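Local coordinates for protein alpha-galactosidase (Lactobacillus brevis, PDB 3MI6) that probably hydrolyses terminal, non-reducing alpha-D-galactose residues of alpha-galactosides, as a member of glycoside hydrolase family 36, at residues 328-333 with 521-526; 359-364 with 621-626; 371-376 with 381-386; 534-539 with 565-570. One frame throughout, in Å; residues are numbered along the deposited sequence.

Contact 1: 328-333 with 521-526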
# COMPACT_ATOMS: atom_id res chain seq x y z
N GLU D 328 -34.16 -4.13 28.76
CA GLU D 328 -35.10 -5.24 28.75
C GLU D 328 -34.81 -6.22 27.61
O GLU D 328 -34.68 -5.83 26.46
CB GLU D 328 -36.55 -4.74 28.70
CG GLU D 328 -37.58 -5.85 28.94
CD GLU D 328 -39.03 -5.35 28.93
OE1 GLU D 328 -39.64 -5.27 27.84
OE2 GLU D 328 -39.56 -5.05 30.03
N GLU D 329 -34.70 -7.49 27.95
CA GLU D 329 -34.54 -8.50 26.93
C GLU D 329 -35.65 -8.39 25.90
O GLU D 329 -36.83 -8.25 26.24
CB GLU D 329 -34.49 -9.90 27.56
CG GLU D 329 -33.24 -10.12 28.41
CD GLU D 329 -33.15 -11.50 29.03
OE1 GLU D 329 -33.77 -12.46 28.53
OE2 GLU D 329 -32.43 -11.63 30.05
N ARG D 330 -35.27 -8.43 24.64
CA ARG D 330 -36.24 -8.38 23.56
C ARG D 330 -36.71 -9.74 23.09
O ARG D 330 -35.92 -10.68 22.94
CB ARG D 330 -35.68 -7.55 22.43
CG ARG D 330 -35.81 -6.12 22.81
CD ARG D 330 -34.65 -5.34 22.40
NE ARG D 330 -34.17 -4.49 23.47
CZ ARG D 330 -33.63 -3.31 23.23
NH1 ARG D 330 -33.58 -2.88 21.99
NH2 ARG D 330 -33.15 -2.58 24.21
N PRO D 331 -38.02 -9.85 22.86
CA PRO D 331 -38.64 -11.15 22.65
C PRO D 331 -38.18 -11.81 21.34
O PRO D 331 -37.74 -11.13 20.42
CB PRO D 331 -40.13 -10.80 22.61
CG PRO D 331 -40.17 -9.43 22.04
CD PRO D 331 -38.95 -8.74 22.60
N VAL D 332 -38.25 -13.14 21.26
CA VAL D 332 -38.04 -13.82 20.00
C VAL D 332 -39.33 -13.74 19.20
O VAL D 332 -40.38 -14.20 19.65
CB VAL D 332 -37.63 -15.28 20.21
CG1 VAL D 332 -37.48 -15.99 18.87
CG2 VAL D 332 -36.36 -15.35 21.00
N LEU D 333 -39.28 -13.15 18.01
CA LEU D 333 -40.50 -12.92 17.26
C LEU D 333 -40.53 -13.74 15.99
O LEU D 333 -39.51 -14.26 15.54
CB LEU D 333 -40.64 -11.45 16.92
CG LEU D 333 -39.58 -10.85 15.99
CD1 LEU D 333 -39.88 -11.17 14.53
CD2 LEU D 333 -39.51 -9.35 16.19
N ASN D 521 -45.57 0.96 26.88
CA ASN D 521 -45.24 -0.48 26.95
C ASN D 521 -45.13 -1.09 25.57
O ASN D 521 -44.96 -2.30 25.41
CB ASN D 521 -46.30 -1.23 27.76
CG ASN D 521 -46.33 -0.79 29.21
OD1 ASN D 521 -45.33 -0.29 29.75
ND2 ASN D 521 -47.47 -0.98 29.86
N VAL D 522 -45.25 -0.23 24.57
CA VAL D 522 -45.20 -0.67 23.20
C VAL D 522 -43.77 -0.56 22.74
O VAL D 522 -43.15 0.50 22.81
CB VAL D 522 -46.12 0.18 22.31
CG1 VAL D 522 -45.81 -0.06 20.84
CG2 VAL D 522 -47.58 -0.12 22.62
N LEU D 523 -43.24 -1.69 22.29
CA LEU D 523 -41.93 -1.79 21.70
C LEU D 523 -42.01 -1.36 20.24
O LEU D 523 -42.72 -2.00 19.45
CB LEU D 523 -41.48 -3.25 21.77
CG LEU D 523 -40.09 -3.66 21.35
CD1 LEU D 523 -39.03 -2.67 21.84
CD2 LEU D 523 -39.82 -5.07 21.87
N PHE D 524 -41.32 -0.28 19.88
CA PHE D 524 -41.23 0.13 18.48
C PHE D 524 -39.93 -0.36 17.88
O PHE D 524 -38.84 -0.05 18.37
CB PHE D 524 -41.31 1.66 18.34
CG PHE D 524 -42.66 2.22 18.61
CD1 PHE D 524 -42.98 2.70 19.86
CD2 PHE D 524 -43.61 2.27 17.62
CE1 PHE D 524 -44.23 3.20 20.12
CE2 PHE D 524 -44.87 2.78 17.87
CZ PHE D 524 -45.18 3.25 19.13
N GLU D 525 -40.06 -1.17 16.83
CA GLU D 525 -38.94 -1.51 15.97
C GLU D 525 -38.98 -0.55 14.80
O GLU D 525 -39.93 -0.53 14.05
CB GLU D 525 -38.98 -2.97 15.48
CG GLU D 525 -37.73 -3.38 14.67
CD GLU D 525 -37.37 -4.89 14.72
OE1 GLU D 525 -36.82 -5.40 13.70
OE2 GLU D 525 -37.61 -5.57 15.75
N SER D 526 -37.95 0.28 14.69
CA SER D 526 -37.81 1.22 13.59
C SER D 526 -37.45 0.48 12.29
O SER D 526 -36.82 -0.58 12.32
CB SER D 526 -36.76 2.27 13.96
OG SER D 526 -35.77 2.33 12.98

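Contact 2: 359-364 with 621-626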
# COMPACT_ATOMS: atom_id res chain seq x y z
N LEU D 359 -42.76 -24.01 19.22
CA LEU D 359 -41.33 -23.85 19.01
C LEU D 359 -40.70 -22.99 20.10
O LEU D 359 -39.47 -22.92 20.23
CB LEU D 359 -41.08 -23.20 17.66
CG LEU D 359 -41.21 -24.14 16.47
CD1 LEU D 359 -40.73 -23.46 15.22
CD2 LEU D 359 -40.40 -25.39 16.76
N GLY D 360 -41.55 -22.33 20.88
CA GLY D 360 -41.12 -21.51 21.99
C GLY D 360 -40.98 -20.05 21.63
O GLY D 360 -40.46 -19.26 22.42
N ILE D 361 -41.46 -19.69 20.44
CA ILE D 361 -41.41 -18.30 19.98
C ILE D 361 -42.33 -17.43 20.84
O ILE D 361 -43.34 -17.92 21.34
CB ILE D 361 -41.70 -18.20 18.47
CG1 ILE D 361 -40.52 -18.78 17.69
CG2 ILE D 361 -41.95 -16.77 18.04
CD1 ILE D 361 -40.73 -18.88 16.22
N GLU D 362 -41.97 -16.17 21.05
CA GLU D 362 -42.60 -15.35 22.08
C GLU D 362 -43.53 -14.26 21.59
O GLU D 362 -44.24 -13.64 22.39
CB GLU D 362 -41.53 -14.73 22.96
CG GLU D 362 -41.00 -15.69 23.97
CD GLU D 362 -39.70 -15.23 24.58
OE1 GLU D 362 -39.05 -14.35 23.97
OE2 GLU D 362 -39.33 -15.74 25.67
N MSE D 363 -43.53 -14.00 20.28
CA MSE D 363 -44.29 -12.88 19.74
C MSE D 363 -44.54 -13.08 18.26
O MSE D 363 -43.66 -13.52 17.52
CB MSE D 363 -43.55 -11.56 19.96
CG MSE D 363 -44.15 -10.40 19.19
SE MSE D 363 -43.07 -8.77 19.27
CE MSE D 363 -43.45 -8.20 21.09
N PHE D 364 -45.76 -12.75 17.82
CA PHE D 364 -46.09 -12.82 16.41
C PHE D 364 -46.27 -11.40 15.90
O PHE D 364 -46.88 -10.59 16.57
CB PHE D 364 -47.35 -13.65 16.17
CG PHE D 364 -47.72 -13.74 14.73
CD1 PHE D 364 -48.33 -12.67 14.09
CD2 PHE D 364 -47.46 -14.87 14.01
CE1 PHE D 364 -48.66 -12.74 12.76
CE2 PHE D 364 -47.79 -14.94 12.68
CZ PHE D 364 -48.39 -13.87 12.05
N LYS D 621 -34.54 -25.69 19.07
CA LYS D 621 -33.33 -25.73 19.88
C LYS D 621 -32.56 -24.42 19.81
O LYS D 621 -32.02 -23.96 20.82
CB LYS D 621 -32.44 -26.93 19.53
CG LYS D 621 -33.09 -28.27 19.85
CD LYS D 621 -32.10 -29.42 19.77
CE LYS D 621 -32.78 -30.73 20.18
NZ LYS D 621 -31.83 -31.88 20.25
N GLN D 622 -32.53 -23.81 18.62
CA GLN D 622 -31.99 -22.47 18.47
C GLN D 622 -32.65 -21.49 19.45
O GLN D 622 -31.97 -20.68 20.09
CB GLN D 622 -32.14 -21.96 17.04
CG GLN D 622 -31.39 -22.77 16.00
CD GLN D 622 -31.39 -22.10 14.65
OE1 GLN D 622 -32.21 -21.22 14.39
NE2 GLN D 622 -30.47 -22.49 13.77
N VAL D 623 -33.97 -21.58 19.58
CA VAL D 623 -34.74 -20.71 20.45
C VAL D 623 -34.45 -20.93 21.95
O VAL D 623 -34.30 -19.97 22.71
CB VAL D 623 -36.25 -20.82 20.16
CG1 VAL D 623 -37.08 -19.98 21.15
CG2 VAL D 623 -36.54 -20.38 18.73
N ALA D 624 -34.36 -22.20 22.36
CA ALA D 624 -34.00 -22.53 23.75
C ALA D 624 -32.58 -22.08 24.03
O ALA D 624 -32.28 -21.56 25.10
CB ALA D 624 -34.14 -24.00 23.99
N PHE D 625 -31.71 -22.29 23.06
CA PHE D 625 -30.33 -21.86 23.20
C PHE D 625 -30.27 -20.34 23.33
O PHE D 625 -29.60 -19.81 24.22
CB PHE D 625 -29.50 -22.30 22.00
CG PHE D 625 -28.07 -21.85 22.08
CD1 PHE D 625 -27.21 -22.38 23.02
CD2 PHE D 625 -27.58 -20.91 21.20
CE1 PHE D 625 -25.91 -21.98 23.10
CE2 PHE D 625 -26.26 -20.50 21.26
CZ PHE D 625 -25.43 -21.03 22.21
N TYR D 626 -30.95 -19.64 22.42
CA TYR D 626 -30.89 -18.20 22.42
C TYR D 626 -31.45 -17.62 23.70
O TYR D 626 -30.88 -16.68 24.27
CB TYR D 626 -31.64 -17.63 21.23
CG TYR D 626 -31.58 -16.13 21.14
CD1 TYR D 626 -30.45 -15.49 20.66
CD2 TYR D 626 -32.67 -15.34 21.52
CE1 TYR D 626 -30.39 -14.10 20.57
CE2 TYR D 626 -32.62 -13.95 21.44
CZ TYR D 626 -31.48 -13.34 20.96
OH TYR D 626 -31.44 -11.97 20.86

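Contact 3: 371-376 with 381-386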
# COMPACT_ATOMS: atom_id res chain seq x y z
N PHE D 371 -54.27 -3.89 6.12
CA PHE D 371 -55.11 -2.69 6.07
C PHE D 371 -55.74 -2.46 4.69
O PHE D 371 -55.30 -3.03 3.69
CB PHE D 371 -54.26 -1.49 6.47
CG PHE D 371 -52.98 -1.38 5.69
CD1 PHE D 371 -52.81 -0.38 4.74
CD2 PHE D 371 -51.94 -2.28 5.88
CE1 PHE D 371 -51.63 -0.28 4.02
CE2 PHE D 371 -50.77 -2.18 5.16
CZ PHE D 371 -50.61 -1.18 4.23
N GLY D 372 -56.79 -1.64 4.64
CA GLY D 372 -57.40 -1.23 3.38
C GLY D 372 -57.71 -2.36 2.40
O GLY D 372 -58.63 -3.14 2.62
N HIS D 373 -56.98 -2.41 1.30
CA HIS D 373 -57.07 -3.54 0.38
C HIS D 373 -55.68 -3.98 -0.12
O HIS D 373 -55.51 -4.34 -1.28
CB HIS D 373 -58.06 -3.28 -0.77
CG HIS D 373 -58.05 -1.88 -1.32
ND1 HIS D 373 -58.45 -0.78 -0.59
CD2 HIS D 373 -57.72 -1.41 -2.55
CE1 HIS D 373 -58.34 0.30 -1.33
NE2 HIS D 373 -57.91 -0.05 -2.53
N ARG D 374 -54.70 -3.95 0.79
CA ARG D 374 -53.32 -4.28 0.45
C ARG D 374 -53.14 -5.71 -0.02
O ARG D 374 -52.77 -6.58 0.75
CB ARG D 374 -52.40 -4.04 1.65
CG ARG D 374 -52.09 -2.60 1.93
CD ARG D 374 -51.15 -1.99 0.89
NE ARG D 374 -49.74 -2.27 1.13
CZ ARG D 374 -48.73 -1.57 0.62
NH1 ARG D 374 -48.96 -0.53 -0.17
NH2 ARG D 374 -47.48 -1.90 0.90
N ASP D 375 -53.38 -5.95 -1.31
CA ASP D 375 -53.13 -7.26 -1.88
C ASP D 375 -51.94 -7.11 -2.80
O ASP D 375 -51.40 -8.09 -3.34
CB ASP D 375 -54.36 -7.73 -2.63
CG ASP D 375 -55.54 -7.93 -1.70
OD1 ASP D 375 -55.39 -8.67 -0.71
OD2 ASP D 375 -56.61 -7.33 -1.95
N ASP D 376 -51.52 -5.86 -2.95
CA ASP D 376 -50.40 -5.49 -3.79
C ASP D 376 -49.61 -4.45 -3.02
O ASP D 376 -50.02 -4.03 -1.94
CB ASP D 376 -50.92 -4.86 -5.08
CG ASP D 376 -50.49 -5.64 -6.31
OD1 ASP D 376 -49.99 -6.77 -6.15
OD2 ASP D 376 -50.64 -5.11 -7.44
N LEU D 381 -52.14 2.34 1.03
CA LEU D 381 -51.19 3.02 1.89
C LEU D 381 -51.77 4.34 2.38
O LEU D 381 -51.76 5.31 1.66
CB LEU D 381 -49.87 3.26 1.16
CG LEU D 381 -48.62 2.71 1.86
CD1 LEU D 381 -48.88 1.35 2.51
CD2 LEU D 381 -47.46 2.62 0.90
N GLY D 382 -52.27 4.34 3.60
CA GLY D 382 -52.87 5.52 4.19
C GLY D 382 -54.15 5.15 4.91
O GLY D 382 -54.69 5.93 5.70
N ASP D 383 -54.64 3.95 4.64
CA ASP D 383 -55.89 3.46 5.21
C ASP D 383 -55.64 2.53 6.39
O ASP D 383 -55.84 1.31 6.30
CB ASP D 383 -56.69 2.73 4.14
CG ASP D 383 -57.21 3.65 3.07
OD1 ASP D 383 -57.22 4.88 3.30
OD2 ASP D 383 -57.59 3.15 2.00
N TRP D 384 -55.21 3.10 7.50
CA TRP D 384 -54.80 2.33 8.66
C TRP D 384 -55.98 1.78 9.47
O TRP D 384 -56.14 2.06 10.66
CB TRP D 384 -53.83 3.15 9.51
CG TRP D 384 -52.68 3.65 8.68
CD1 TRP D 384 -52.38 4.95 8.38
CD2 TRP D 384 -51.70 2.85 8.00
NE1 TRP D 384 -51.26 5.00 7.58
CE2 TRP D 384 -50.83 3.73 7.33
CE3 TRP D 384 -51.48 1.47 7.90
CZ2 TRP D 384 -49.75 3.28 6.57
CZ3 TRP D 384 -50.40 1.02 7.15
CH2 TRP D 384 -49.55 1.93 6.49
N PHE D 385 -56.80 0.99 8.79
CA PHE D 385 -57.89 0.29 9.42
C PHE D 385 -58.01 -1.11 8.80
O PHE D 385 -57.49 -1.35 7.72
CB PHE D 385 -59.19 1.10 9.31
CG PHE D 385 -59.50 1.56 7.92
CD1 PHE D 385 -59.83 0.65 6.93
CD2 PHE D 385 -59.50 2.90 7.61
CE1 PHE D 385 -60.12 1.07 5.64
CE2 PHE D 385 -59.80 3.33 6.33
CZ PHE D 385 -60.11 2.41 5.34
N VAL D 386 -58.71 -2.00 9.50
CA VAL D 386 -58.76 -3.43 9.17
C VAL D 386 -59.34 -3.81 7.79
O VAL D 386 -60.35 -3.26 7.35
CB VAL D 386 -59.55 -4.19 10.25
CG1 VAL D 386 -59.11 -5.65 10.29
CG2 VAL D 386 -59.39 -3.51 11.62

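Contact 4: 534-539 with 565-570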
# COMPACT_ATOMS: atom_id res chain seq x y z
N PHE D 534 -31.12 3.82 10.02
CA PHE D 534 -30.50 3.21 11.17
C PHE D 534 -29.62 4.22 11.92
O PHE D 534 -28.40 4.27 11.68
CB PHE D 534 -29.65 2.03 10.71
CG PHE D 534 -29.31 1.07 11.79
CD1 PHE D 534 -28.28 1.33 12.65
CD2 PHE D 534 -30.05 -0.10 11.95
CE1 PHE D 534 -27.98 0.45 13.65
CE2 PHE D 534 -29.76 -0.99 12.95
CZ PHE D 534 -28.72 -0.72 13.80
N ASP D 535 -30.21 4.99 12.83
CA ASP D 535 -29.47 6.06 13.48
C ASP D 535 -29.89 6.40 14.90
O ASP D 535 -30.95 6.02 15.36
CB ASP D 535 -29.50 7.31 12.61
CG ASP D 535 -30.89 7.85 12.41
OD1 ASP D 535 -31.71 7.77 13.36
OD2 ASP D 535 -31.16 8.36 11.31
N LEU D 536 -29.03 7.13 15.61
CA LEU D 536 -29.26 7.42 17.02
C LEU D 536 -30.59 8.15 17.21
O LEU D 536 -31.24 8.03 18.25
CB LEU D 536 -28.08 8.21 17.62
CG LEU D 536 -26.69 7.54 17.57
CD1 LEU D 536 -25.60 8.53 17.91
CD2 LEU D 536 -26.56 6.32 18.46
N GLY D 537 -31.02 8.89 16.19
CA GLY D 537 -32.23 9.66 16.29
C GLY D 537 -33.42 8.77 16.58
O GLY D 537 -34.31 9.14 17.34
N MSE D 538 -33.43 7.59 15.98
CA MSE D 538 -34.56 6.69 16.12
C MSE D 538 -34.44 5.79 17.35
O MSE D 538 -35.46 5.36 17.88
CB MSE D 538 -34.70 5.84 14.87
CG MSE D 538 -34.79 6.65 13.62
SE MSE D 538 -36.62 7.32 13.31
CE MSE D 538 -37.54 5.61 13.16
N MSE D 539 -33.21 5.51 17.79
CA MSE D 539 -32.97 4.66 18.94
C MSE D 539 -33.47 5.30 20.24
O MSE D 539 -33.76 4.60 21.22
CB MSE D 539 -31.48 4.32 19.09
CG MSE D 539 -30.83 3.65 17.87
SE MSE D 539 -31.73 2.02 17.22
CE MSE D 539 -30.90 1.99 15.46
N TYR D 565 -19.55 -1.10 14.74
CA TYR D 565 -18.63 0.01 15.00
C TYR D 565 -19.41 1.18 15.60
O TYR D 565 -18.91 1.91 16.47
CB TYR D 565 -17.90 0.42 13.73
CG TYR D 565 -16.80 -0.54 13.34
CD1 TYR D 565 -17.03 -1.58 12.44
CD2 TYR D 565 -15.51 -0.42 13.89
CE1 TYR D 565 -15.99 -2.49 12.09
CE2 TYR D 565 -14.48 -1.32 13.55
CZ TYR D 565 -14.72 -2.36 12.66
OH TYR D 565 -13.70 -3.24 12.32
N GLY D 566 -20.65 1.34 15.15
CA GLY D 566 -21.44 2.48 15.56
C GLY D 566 -22.58 2.10 16.47
O GLY D 566 -23.10 2.94 17.20
N TYR D 567 -22.97 0.83 16.45
CA TYR D 567 -24.18 0.43 17.15
C TYR D 567 -24.09 -0.98 17.77
O TYR D 567 -23.77 -1.94 17.10
CB TYR D 567 -25.39 0.59 16.22
CG TYR D 567 -25.41 1.91 15.44
CD1 TYR D 567 -26.13 2.99 15.90
CD2 TYR D 567 -24.71 2.05 14.26
CE1 TYR D 567 -26.16 4.18 15.19
CE2 TYR D 567 -24.71 3.22 13.56
CZ TYR D 567 -25.43 4.29 14.02
OH TYR D 567 -25.44 5.48 13.31
N PRO D 568 -24.40 -1.08 19.07
CA PRO D 568 -24.40 -2.34 19.82
C PRO D 568 -25.46 -3.28 19.31
O PRO D 568 -26.47 -2.83 18.79
CB PRO D 568 -24.77 -1.91 21.24
CG PRO D 568 -24.77 -0.38 21.23
CD PRO D 568 -24.95 0.05 19.84
N GLN D 569 -25.26 -4.58 19.48
CA GLN D 569 -26.18 -5.58 18.94
C GLN D 569 -27.60 -5.47 19.47
O GLN D 569 -28.54 -5.92 18.83
CB GLN D 569 -25.65 -7.00 19.19
CG GLN D 569 -25.60 -7.38 20.64
CD GLN D 569 -24.35 -6.93 21.33
OE1 GLN D 569 -23.70 -5.97 20.91
NE2 GLN D 569 -23.98 -7.62 22.41
N ALA D 570 -27.77 -4.87 20.65
CA ALA D 570 -29.10 -4.66 21.20
C ALA D 570 -30.01 -3.94 20.20
O ALA D 570 -31.22 -4.16 20.18
CB ALA D 570 -29.00 -3.87 22.50

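Contact 1: 328-333 with 521-526
Leu523 and Pro331 meet at the N-terminal end of the eight-stranded parallel beta/alpha barrel (TIM barrel), where the loop entering strand 333-335, first in the sheet order, faces strand 523-526, the fifth. Leu523 opens that strand. Its CG stands anti to the backbone N (chi1 -174°), which carries the two methyls away from strand 523-526 and brings CD2 up against the proline ring, 3.8 Å from Pro331 CD. The same methyl lies 4.3 Å from Arg330 CG, so it touches the aliphatic root of the arginine. The guanidinium turns elsewhere: NE makes a weak bond to Glu328 O within its own loop, and NH1 and NH2 have weak partners in the carbonyls of Pro543 and Phe325. Phe524 turns the other way, toward helix 500-518, in the alternation expected of a strand. Glu525 again faces inward. Its carboxylate is bonded through OE2 to Gln544 NE2, with a weaker link to Tyr475 OH, and its side chain comes within about 5 Å of that of Lys477, a predicted substrate-binding residue. Leu333 adds an apolar neighbour to this buried acid, its CD2 stopping 4.3 Å from Glu525 OE2.

Contact 2: 359-364 with 621-626
Val623, on helix 613-628, packs against the turn at Leu359 and Gly360 that ends helix 346-358. This turn is a Schellman motif: Gly360 takes positive phi (96°), with two bonds running back into the last helical turn, and a CB at these backbone angles would press on the carbonyl oxygen of Leu359. Both carbonyls of the turn lie against the valine. Leu359 O sits 3.8 Å from Val623 CB, and Gly360 O sits 3.7 Å from Val623 CG1. The valine torsion sets this up: CG1 is anti to the backbone N (chi1 175°) and is directed at the turn, whereas CG2 stands beside the N and is turned to Ile361. There it comes 4.4 Å from Ile361 CG1, a loose apolar touch. Ile361 has its CG1 branch extended (chi2 174°), and the isoleucine also packs on Ile334 of the barrel strand 333-335. Two peptide oxygens and one isoleucine branch thus meet a single valine, which makes nearly all of the helix's side of the contact. The polar need of Gly360 O is met by Lys627 NZ, about one helical turn beyond Val623. Leu359 directs its side chain to Leu616, Val619 and Lys620 of helix 613-628, widening the seam toward the start of that helix. The contact therefore joins the end of helix 346-358 to the second half of helix 613-628, just ahead of the point where the chain enters strand 363-366 of the barrel, beside strands 333-335 and 408-413.

Contact 3: 371-376 with 381-386
The long loop that follows barrel strand 363-366 and leads to helix 394-404 folds back on itself here, with Phe371 packed between Trp384, Leu381 and Arg374 close to the predicted substrate site. A single beta bridge pairs Phe371 with Val386, and Gly372 N donates to Phe385 O (3.2 Å, 153° at the hydrogen). The CA of Phe371 lies 3.2 Å from the same oxygen in a CA-H...O contact. The phenyl group is covered on both faces. Trp384 CZ3 stands over the ring centre, 3.5 Å above the plane, with the two aromatic groups inclined at 35° in an oblique pair. Arg374 CG covers the opposite face. Leu381 CD1 sits at the edge, 3.5 Å from Phe371 CZ. The same methyl also lies over a face of the Arg374 guanidinium, 3.3 Å from Arg374 NH1. The arginine reaches this place through a chain folded at chi2 and chi3, and its NH2 forms a salt bridge with Asp368. With an alanine here in place of Phe371, Trp384 and Leu381 would lose the ring they pack on, and the folded Arg374 side chain would probably be freer to shift. Beside Gly372, Asp383 OD2 accepts from Asp423 N, and OD1 more weakly from Leu424 N. The Phe371 ring thus lies between Trp384 and the aliphatic part of Arg374. Through its charged end, Arg374 is consistent with a second-shell partner that orients the predicted substrate-binding Asp368, and Phe371 and Leu381 pack on that arginine.

Contact 4: 534-539 with 565-570
Phe534 drives its edge into the face of Tyr567 in a T-shaped (edge-to-face) pair, just ahead of the short helix 536-539 that lies between barrel strands 523-526 and 544-546. The rings are almost perpendicular (88°), with centroids 5.0 Å apart. This is the close-packed end: Phe534 CE1 stands over the root of the tyrosine ring, 3.5 Å from Tyr567 CG, and Met539 CE lies over the centre of a phenylalanine face. Phe534 reaches across because its CG is anti to the backbone N (chi1 -162°). Leu536 adds a methyl, CD2, 3.9 Å from Tyr567 CE1. Toward the hydroxyl the fit is slacker: the nearest atom of the other segment to Tyr567 OH is Phe534 O at 3.6 Å, yet this end too is buried. There Tyr567 OH is bonded to Asn230 ND2, and Asp535 to Ser225 and Ser255. Asp535 is also the N-cap of the helix, its OD1 accepting from Met538 N (3.1 Å). A leucine in place of Tyr567 would probably leave Asn230 without its hydroxyl partner and the Phe534 edge without an aromatic face. The contact thus divides its work: an apolar, aromatic half packs the two segments together, and a polar half ties them to Ser225, Asn230 and Ser255.

All four contacts belong to the barrel region. Contacts 1 and 2 adjoin, with centres 15 Å apart, where Val332 O and Glu362 N lie 2.9 Å apart, a probable hydrogen bond beside strands 333-335 and 363-366. Contact 4 lies on another flank of contact 1, also 15 Å between centres, with Ser526 CB 3.5 Å from Met538 CE; strand 523-526 runs on toward helix 536-539. Contact 3 stands apart, its nearest atoms about 12 Å from contacts 1 and 2. Three contacts come near predicted substrate-binding residues: Arg374 of contact 3 at Asp368, Glu525 of contact 1 near Lys477, and Asp535 of contact 4 about 9 Å from Met480 between side chains. Contact 2 is remote from them.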